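Local coordinates for protein histidine kinase (Paraburkholderia phymatum, PDB 6NB0) that probably acts as a sensor histidine kinase, using ATP to phosphorylate a protein histidine and so start a phosphorelay, at residues 181-186 against 263-268; 141-146 against 197-202. All blocks are in the same frame, centred on the assembly; numbering follows the deposited sequence.

Contact 1: 181-186 against 263-268; sequences WLLVTF and GAFEQG
In the pairing of Leu183 with Phe265, CG of the phenylalanine is anti to the backbone N (chi1 172°) and that of the leucine roughly so (-152°), which helps bring the leucine's end nearer the strand than its CB direction suggests. The setting is consistent with the alpha/beta sandwich of a histidine kinase ATP-binding domain, in which helices pack on one face of a mixed sheet, here at its outer strand 264-267. The two side chains run alongside each other from opposite directions. Leucine CD1 comes in at the edge of the Phe265 ring, near its plane, with Leu183 CD1 3.4 Å from Phe265 CE1 and 4.1 Å from Phe265 CD1. One methyl thus fits closely against one side of the rim, while Cys254 of helix 252-260 touches both residues and Leu278 of the neighbouring strand adds to the packing on Leu183.

One helical turn on, Phe186 faces Gln267, two residues along the same strand. The glutamine chain is extended and crosses the phenylalanine side chain at about a right angle, its amide plane turned 77° from the ring. Gln267 OE1, the buried carbonyl oxygen of the amide, takes a hydrogen bond from Ser248 N, which ties the strand to the loop ahead of helix 252-260 and helps hold the amide in place. Leu183 and Phe265 thus make the apolar contact, whereas the Phe186 pair sets a ring against an amide. That approach is oblique to the ring, with Gln267 NE2 4.1 Å from Phe186 CZ.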
# COMPACT_ATOMS: atom_id res chain seq x y z
N TRP A 181 12.06 -1.09 -9.96
CA TRP A 181 10.84 -1.31 -10.74
C TRP A 181 10.10 0.01 -10.98
O TRP A 181 9.68 0.31 -12.11
CB TRP A 181 9.95 -2.31 -10.00
CG TRP A 181 8.63 -2.63 -10.69
CD1 TRP A 181 8.38 -3.67 -11.54
CD2 TRP A 181 7.40 -1.91 -10.55
NE1 TRP A 181 7.04 -3.63 -11.95
CE2 TRP A 181 6.43 -2.55 -11.35
CE3 TRP A 181 7.02 -0.76 -9.81
CZ2 TRP A 181 5.11 -2.10 -11.44
CZ3 TRP A 181 5.70 -0.32 -9.90
CH2 TRP A 181 4.77 -0.97 -10.71
N LEU A 182 9.93 0.81 -9.93
CA LEU A 182 9.16 2.05 -10.05
C LEU A 182 9.92 3.09 -10.85
O LEU A 182 9.33 3.82 -11.65
CB LEU A 182 8.81 2.58 -8.65
CG LEU A 182 8.00 3.90 -8.58
CD1 LEU A 182 6.66 3.75 -9.34
CD2 LEU A 182 7.72 4.27 -7.11
N LEU A 183 11.24 3.17 -10.63
CA LEU A 183 12.09 4.06 -11.41
C LEU A 183 11.88 3.85 -12.91
O LEU A 183 11.70 4.81 -13.67
CB LEU A 183 13.56 3.80 -11.03
CG LEU A 183 14.60 4.91 -11.14
CD1 LEU A 183 14.33 5.94 -10.04
CD2 LEU A 183 16.01 4.30 -11.02
N VAL A 184 11.89 2.58 -13.36
CA VAL A 184 11.69 2.29 -14.78
C VAL A 184 10.21 2.43 -15.18
O VAL A 184 9.90 2.98 -16.24
CB VAL A 184 12.22 0.88 -15.13
CG1 VAL A 184 12.07 0.61 -16.65
CG2 VAL A 184 13.72 0.73 -14.70
N THR A 185 9.30 1.91 -14.36
CA THR A 185 7.87 1.96 -14.71
C THR A 185 7.39 3.40 -14.86
O THR A 185 6.59 3.71 -15.76
CB THR A 185 7.07 1.22 -13.63
OG1 THR A 185 7.42 -0.17 -13.65
CG2 THR A 185 5.56 1.34 -13.88
N PHE A 186 7.84 4.29 -13.98
CA PHE A 186 7.44 5.70 -14.10
C PHE A 186 7.84 6.26 -15.46
O PHE A 186 7.05 6.96 -16.12
CB PHE A 186 8.06 6.52 -12.96
CG PHE A 186 7.69 7.99 -13.01
CD1 PHE A 186 8.44 8.88 -13.74
CD2 PHE A 186 6.56 8.44 -12.35
CE1 PHE A 186 8.07 10.23 -13.82
CE2 PHE A 186 6.17 9.78 -12.41
CZ PHE A 186 6.93 10.68 -13.13
N GLY A 263 21.18 7.01 1.00
CA GLY A 263 21.35 7.45 -0.37
C GLY A 263 20.49 8.66 -0.67
O GLY A 263 20.16 9.44 0.22
N ALA A 264 20.10 8.78 -1.94
CA ALA A 264 19.39 9.98 -2.35
C ALA A 264 18.63 9.67 -3.63
O ALA A 264 18.99 8.76 -4.38
CB ALA A 264 20.35 11.15 -2.58
N PHE A 265 17.60 10.48 -3.89
CA PHE A 265 16.81 10.31 -5.11
C PHE A 265 16.55 11.68 -5.72
O PHE A 265 16.26 12.63 -4.99
CB PHE A 265 15.50 9.60 -4.81
CG PHE A 265 14.57 9.57 -5.99
CD1 PHE A 265 14.86 8.78 -7.07
CD2 PHE A 265 13.42 10.37 -6.02
CE1 PHE A 265 14.01 8.76 -8.18
CE2 PHE A 265 12.58 10.36 -7.14
CZ PHE A 265 12.87 9.54 -8.21
N GLU A 266 16.70 11.81 -7.04
CA GLU A 266 16.48 13.08 -7.71
C GLU A 266 15.57 12.84 -8.90
O GLU A 266 15.89 12.01 -9.77
CB GLU A 266 17.80 13.72 -8.16
CG GLU A 266 18.77 13.98 -7.03
CD GLU A 266 19.97 14.81 -7.46
OE1 GLU A 266 20.58 14.49 -8.50
OE2 GLU A 266 20.29 15.78 -6.76
N GLN A 267 14.45 13.56 -8.93
CA GLN A 267 13.55 13.57 -10.08
C GLN A 267 13.83 14.83 -10.89
O GLN A 267 13.59 15.96 -10.41
CB GLN A 267 12.09 13.51 -9.63
CG GLN A 267 11.12 13.49 -10.78
CD GLN A 267 9.71 13.72 -10.35
OE1 GLN A 267 9.42 13.85 -9.16
NE2 GLN A 267 8.80 13.80 -11.33
N GLY A 268 14.38 14.67 -12.09
CA GLY A 268 14.58 15.82 -12.95
C GLY A 268 13.25 16.32 -13.50
O GLY A 268 12.20 15.69 -13.38

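Contact 2: 141-146 against 197-202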
# COMPACT_ATOMS: atom_id res chain seq x y z
N GLU A 141 16.12 -8.66 -13.62
CA GLU A 141 14.75 -8.90 -13.16
C GLU A 141 13.89 -7.65 -13.29
O GLU A 141 12.72 -7.75 -13.66
CB GLU A 141 14.77 -9.38 -11.71
CG GLU A 141 13.38 -9.60 -11.12
CD GLU A 141 13.42 -10.34 -9.78
OE1 GLU A 141 14.38 -10.12 -9.00
OE2 GLU A 141 12.50 -11.16 -9.54
N THR A 142 14.46 -6.48 -12.96
CA THR A 142 13.74 -5.22 -13.11
C THR A 142 13.30 -5.03 -14.56
O THR A 142 12.14 -4.70 -14.84
CB THR A 142 14.64 -4.04 -12.67
OG1 THR A 142 15.07 -4.21 -11.30
CG2 THR A 142 13.89 -2.71 -12.81
N ILE A 143 14.23 -5.20 -15.49
CA ILE A 143 13.91 -4.99 -16.90
C ILE A 143 12.82 -5.97 -17.32
O ILE A 143 11.85 -5.60 -17.99
CB ILE A 143 15.17 -5.15 -17.77
CG1 ILE A 143 16.20 -4.06 -17.43
CG2 ILE A 143 14.81 -5.14 -19.27
CD1 ILE A 143 15.73 -2.65 -17.75
N GLY A 144 12.99 -7.24 -16.94
CA GLY A 144 12.01 -8.25 -17.31
C GLY A 144 10.63 -7.96 -16.75
O GLY A 144 9.63 -8.08 -17.46
N ASP A 145 10.55 -7.56 -15.47
CA ASP A 145 9.26 -7.28 -14.85
C ASP A 145 8.55 -6.08 -15.49
O ASP A 145 7.33 -6.12 -15.69
CB ASP A 145 9.44 -7.02 -13.35
CG ASP A 145 9.71 -8.31 -12.54
OD1 ASP A 145 9.57 -9.44 -13.08
OD2 ASP A 145 9.99 -8.18 -11.32
N VAL A 146 9.27 -5.01 -15.79
CA VAL A 146 8.63 -3.84 -16.38
C VAL A 146 8.26 -4.10 -17.84
O VAL A 146 7.23 -3.62 -18.34
CB VAL A 146 9.53 -2.60 -16.21
CG1 VAL A 146 8.88 -1.35 -16.87
CG2 VAL A 146 9.79 -2.32 -14.71
N VAL A 197 13.53 3.75 -23.12
CA VAL A 197 13.84 4.04 -21.71
C VAL A 197 15.10 3.26 -21.33
O VAL A 197 15.15 2.04 -21.49
CB VAL A 197 12.67 3.67 -20.79
CG1 VAL A 197 13.06 3.84 -19.30
CG2 VAL A 197 11.44 4.56 -21.13
N THR A 198 16.13 3.97 -20.86
CA THR A 198 17.40 3.33 -20.55
C THR A 198 17.63 3.35 -19.05
O THR A 198 17.53 4.41 -18.42
CB THR A 198 18.55 4.06 -21.26
OG1 THR A 198 18.39 3.94 -22.68
CG2 THR A 198 19.92 3.50 -20.83
N LEU A 199 17.92 2.18 -18.48
CA LEU A 199 18.40 2.06 -17.11
C LEU A 199 19.92 1.93 -17.15
O LEU A 199 20.45 0.97 -17.73
CB LEU A 199 17.78 0.84 -16.43
CG LEU A 199 18.30 0.46 -15.03
CD1 LEU A 199 18.11 1.62 -14.06
CD2 LEU A 199 17.56 -0.77 -14.53
N ASP A 200 20.63 2.93 -16.61
CA ASP A 200 22.09 2.90 -16.45
C ASP A 200 22.38 2.55 -15.00
O ASP A 200 21.77 3.14 -14.10
CB ASP A 200 22.73 4.26 -16.74
CG ASP A 200 22.74 4.61 -18.20
OD1 ASP A 200 22.59 3.70 -19.03
OD2 ASP A 200 22.92 5.80 -18.51
N ALA A 201 23.32 1.64 -14.75
CA ALA A 201 23.63 1.31 -13.35
C ALA A 201 25.09 0.92 -13.21
O ALA A 201 25.62 0.20 -14.05
CB ALA A 201 22.75 0.17 -12.83
N ASP A 202 25.72 1.38 -12.13
CA ASP A 202 27.13 1.08 -11.87
C ASP A 202 27.37 1.27 -10.38
O ASP A 202 26.51 1.80 -9.65
CB ASP A 202 28.05 1.97 -12.72
CG ASP A 202 29.44 1.38 -12.94
OD1 ASP A 202 29.76 0.29 -12.39
OD2 ASP A 202 30.24 2.01 -13.67
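Ile143 and Leu199 make the main apolar contact between helix 135-154 and strand 196-204, a helix-on-sheet packing in the same alpha/beta sandwich. The terminal methyls do the touching, Ile143 CD1 lying 4.2 Å from Leu199 CD2 where the two side chains cross obliquely. On the helix, CG1 of Ile143 is anti to the carbonyl carbon (chi1 -64°), and from there the branch carries CD1 toward the strand although the CB itself is not aimed at it. The CB of Leu199 is directed toward the helix. The same leucine methyl also receives a looser methyl contact, Thr142 CG2 to Leu199 CD2 at 4.5 Å. Around this cluster, Leu160 and Val212 from the strands on either side of 196-204 touch Leu199, while Leu180 of helix 173-189 touches Thr142.

The polar groups of the helix segment are engaged elsewhere. Thr142 OG1 is bonded to Leu138 O, one turn back in its own helix, while its CG2 is the atom that meets Leu199. Glu141 and Asp145 form salt bridges with Arg45, and Glu141 another with Arg173. With only carbon atoms meeting across the two segments, cohesion here rests on dispersion and the exclusion of water rather than on directional bonds.

Contacts 1 and 2 have centres about 12 Å apart and illustrate how one sheet can carry several helices. Along the chain their segments alternate, in the order 141-146, 181-186, 197-202, 263-268, so the two connections interlock instead of nesting. Contact 1 reaches the outermost strand 264-267, and contact 2 the strand 196-204, which is separated from it by strands 207-214 and 276-283. The two helices also touch directly: Thr185 OG1 lies 3.4 Å from Val146 CG2, and Val184 packs on Val146. Helices 135-154 and 173-189 thus share a common core over the sheet of what is probably the ATP-binding domain of the kinase.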